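Local coordinates for protein membrane-anchored mycosin mycp1 (Mycobacterium thermoresistibile, PDB 4HVL) that is a membrane-anchored, subtilisin-like serine protease of the ESX-1 (type VII) secretion system and probably cleaves peptide bonds through a charge-relay triad, at residues Pro233-Arg237 with Gly238-Val242. Sequence-based numbering, arbitrary orientation.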
ATOM      1  N   PRO A 233       8.403 -25.009 -17.029  1.00 34.60           N
ATOM      2  CA  PRO A 233       9.317 -24.790 -15.898  1.00 34.12           C
ATOM      3  C   PRO A 233      10.260 -23.596 -16.053  1.00 32.35           C
ATOM      4  O   PRO A 233      10.815 -23.138 -15.065  1.00 32.52           O
ATOM      5  CB  PRO A 233      10.133 -26.079 -15.877  1.00 35.91           C
ATOM      6  CG  PRO A 233      10.158 -26.492 -17.304  1.00 36.71           C
ATOM      7  CD  PRO A 233       8.754 -26.243 -17.754  1.00 35.89           C
ATOM      8  N   SER A 234      10.461 -23.114 -17.272  1.00 30.97           N
ATOM      9  CA  SER A 234      11.242 -21.906 -17.480  1.00 30.17           C
ATOM     10  C   SER A 234      10.485 -20.644 -17.027  1.00 28.44           C
ATOM     11  O   SER A 234      11.045 -19.554 -17.069  1.00 28.25           O
ATOM     12  CB  SER A 234      11.639 -21.766 -18.948  1.00 30.43           C
ATOM     13  OG  SER A 234      10.584 -21.196 -19.713  1.00 30.73           O
ATOM     14  N   ASP A 235       9.221 -20.789 -16.615  1.00 27.39           N
ATOM     15  CA  ASP A 235       8.387 -19.662 -16.151  1.00 25.55           C
ATOM     16  C   ASP A 235       7.726 -20.016 -14.811  1.00 25.67           C
ATOM     17  O   ASP A 235       6.503 -20.110 -14.719  1.00 24.96           O
ATOM     18  CB  ASP A 235       7.334 -19.291 -17.220  1.00 24.20           C
ATOM     19  CG  ASP A 235       6.566 -17.995 -16.894  1.00 22.97           C
ATOM     20  OD1 ASP A 235       7.112 -17.107 -16.193  1.00 21.51           O
ATOM     21  OD2 ASP A 235       5.398 -17.874 -17.339  1.00 22.43           O
ATOM     22  N   PRO A 236       8.541 -20.224 -13.761  1.00 26.88           N
ATOM     23  CA  PRO A 236       8.017 -20.688 -12.447  1.00 27.10           C
ATOM     24  C   PRO A 236       7.002 -19.743 -11.796  1.00 26.13           C
ATOM     25  O   PRO A 236       6.079 -20.192 -11.108  1.00 27.12           O
ATOM     26  CB  PRO A 236       9.288 -20.814 -11.585  1.00 27.68           C
ATOM     27  CG  PRO A 236      10.272 -19.879 -12.213  1.00 27.49           C
ATOM     28  CD  PRO A 236       9.981 -19.900 -13.695  1.00 27.28           C
ATOM     29  N   ARG A 237       7.174 -18.444 -12.007  1.00 24.98           N
ATOM     30  CA  ARG A 237       6.217 -17.445 -11.515  1.00 23.89           C
ATOM     31  C   ARG A 237       5.046 -17.150 -12.487  1.00 22.43           C
ATOM     32  O   ARG A 237       4.158 -16.385 -12.163  1.00 20.87           O
ATOM     33  CB  ARG A 237       6.955 -16.148 -11.165  1.00 23.65           C
ATOM     34  CG  ARG A 237       8.057 -16.313 -10.112  1.00 24.18           C
ATOM     35  CD  ARG A 237       7.515 -16.831  -8.778  1.00 24.66           C
ATOM     36  NE  ARG A 237       6.415 -16.018  -8.250  1.00 23.60           N
ATOM     37  CZ  ARG A 237       6.556 -15.004  -7.390  1.00 22.86           C
ATOM     38  NH1 ARG A 237       7.761 -14.661  -6.967  1.00 23.08           N
ATOM     39  NH2 ARG A 237       5.492 -14.311  -6.965  1.00 21.25           N
ATOM     40  N   GLY A 238       5.019 -17.787 -13.654  1.00 22.02           N
ATOM     41  CA  GLY A 238       3.851 -17.677 -14.541  1.00 21.21           C
ATOM     42  C   GLY A 238       3.585 -16.298 -15.123  1.00 19.99           C
ATOM     43  O   GLY A 238       2.430 -15.896 -15.223  1.00 19.09           O
ATOM     44  N   TRP A 239       4.647 -15.584 -15.508  1.00 19.49           N
ATOM     45  CA  TRP A 239       4.516 -14.337 -16.274  1.00 19.49           C
ATOM     46  C   TRP A 239       3.665 -14.509 -17.541  1.00 19.28           C
ATOM     47  O   TRP A 239       2.928 -13.604 -17.895  1.00 19.49           O
ATOM     48  CB  TRP A 239       5.885 -13.751 -16.683  1.00 19.72           C
ATOM     49  CG  TRP A 239       6.536 -12.959 -15.588  1.00 19.60           C
ATOM     50  CD1 TRP A 239       7.429 -13.412 -14.666  1.00 19.77           C
ATOM     51  CD2 TRP A 239       6.321 -11.566 -15.287  1.00 19.28           C
ATOM     52  NE1 TRP A 239       7.790 -12.382 -13.806  1.00 19.32           N
ATOM     53  CE2 TRP A 239       7.112 -11.249 -14.158  1.00 19.44           C
ATOM     54  CE3 TRP A 239       5.527 -10.572 -15.843  1.00 19.13           C
ATOM     55  CZ2 TRP A 239       7.159  -9.954 -13.615  1.00 19.10           C
ATOM     56  CZ3 TRP A 239       5.572  -9.300 -15.300  1.00 18.96           C
ATOM     57  CH2 TRP A 239       6.376  -9.008 -14.200  1.00 18.51           C
ATOM     58  N   GLN A 240       3.773 -15.656 -18.196  1.00 19.52           N
ATOM     59  CA  GLN A 240       3.025 -15.921 -19.430  1.00 19.97           C
ATOM     60  C   GLN A 240       1.553 -16.280 -19.217  1.00 20.04           C
ATOM     61  O   GLN A 240       0.821 -16.354 -20.169  1.00 20.91           O
ATOM     62  CB  GLN A 240       3.713 -17.013 -20.255  1.00 20.62           C
ATOM     63  CG  GLN A 240       5.171 -16.714 -20.591  1.00 21.03           C
ATOM     64  CD  GLN A 240       5.386 -15.263 -20.982  1.00 20.71           C
ATOM     65  OE1 GLN A 240       4.657 -14.708 -21.805  1.00 20.28           O
ATOM     66  NE2 GLN A 240       6.350 -14.625 -20.344  1.00 20.69           N
ATOM     67  N   GLN A 241       1.134 -16.473 -17.972  1.00 20.06           N
ATOM     68  CA  GLN A 241      -0.267 -16.754 -17.619  1.00 20.28           C
ATOM     69  C   GLN A 241      -0.982 -15.485 -17.163  1.00 19.45           C
ATOM     70  O   GLN A 241      -2.173 -15.503 -16.911  1.00 19.65           O
ATOM     71  CB  GLN A 241      -0.315 -17.794 -16.492  1.00 20.76           C
ATOM     72  CG  GLN A 241       0.535 -19.031 -16.761  1.00 21.73           C
ATOM     73  CD  GLN A 241       0.090 -19.728 -18.020  1.00 22.77           C
ATOM     74  OE1 GLN A 241      -1.105 -19.799 -18.300  1.00 23.28           O
ATOM     75  NE2 GLN A 241       1.043 -20.266 -18.782  1.00 23.51           N
ATOM     76  N   VAL A 242      -0.254 -14.384 -17.056  1.00 19.08           N
ATOM     77  CA  VAL A 242      -0.838 -13.126 -16.578  1.00 19.01           C
ATOM     78  C   VAL A 242      -1.830 -12.565 -17.591  1.00 20.18           C
ATOM     79  O   VAL A 242      -1.543 -12.546 -18.797  1.00 20.44           O
ATOM     80  CB  VAL A 242       0.257 -12.074 -16.326  1.00 18.30           C
ATOM     81  CG1 VAL A 242      -0.345 -10.676 -16.155  1.00 18.09           C
ATOM     82  CG2 VAL A 242       1.100 -12.482 -15.135  1.00 18.14           C
TER
HETATM   83  O   HOH W   1       3.833 -20.082 -18.246  1.00 21.36           O
HETATM   84  O   HOH W   2       8.318 -15.755 -18.414  1.00 22.84           O
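Asp235 turns its carboxylate toward the backbone amides of Trp239 and Gln240, a local example of one acidic side chain gathering the N-H groups of the turn that follows it. A type I beta turn from Asp235 to Gly238 brings the two sides together, closed by the bond from Gly238 N to Asp235 O (3.0 Å). The Asp235 side chain is rotated with CG anti to the backbone N (chi1 -172°) and beside the carbonyl carbon, on the side where the chain continues, which lets the carboxylate meet both amides. OD1 of Asp235 accepts from Trp239 N at 3.0 Å, a bent bond of 137°, whereas OD2 receives Gln240 N almost straight on, at 2.9 Å and 171°. Both donors arrive on the syn side, somewhat out of the carboxylate plane. Water adds a further partner to each oxygen: one molecule joins OD2 to Gln241 NE2, and a second donates a weak bond to OD1 and accepts one from Gln240 NE2. So gripped, the carboxylate is probably held as the anion. Gly238, with positive phi, carries the chain into the helical residues 239-241. The Arg237 chain, bent at chi2 and chi3, leads away to a hydrogen bond from NH2 to the carbonyl oxygen of Val277. This surface loop runs between strands 210-214 and 244-247; Trp239 meets Trp276 edge-to-face just before strand 277-282, an outermost strand of the parallel subtilisin-like sheet, while Gln240 OE1 accepts from Ile2 N near the chain start.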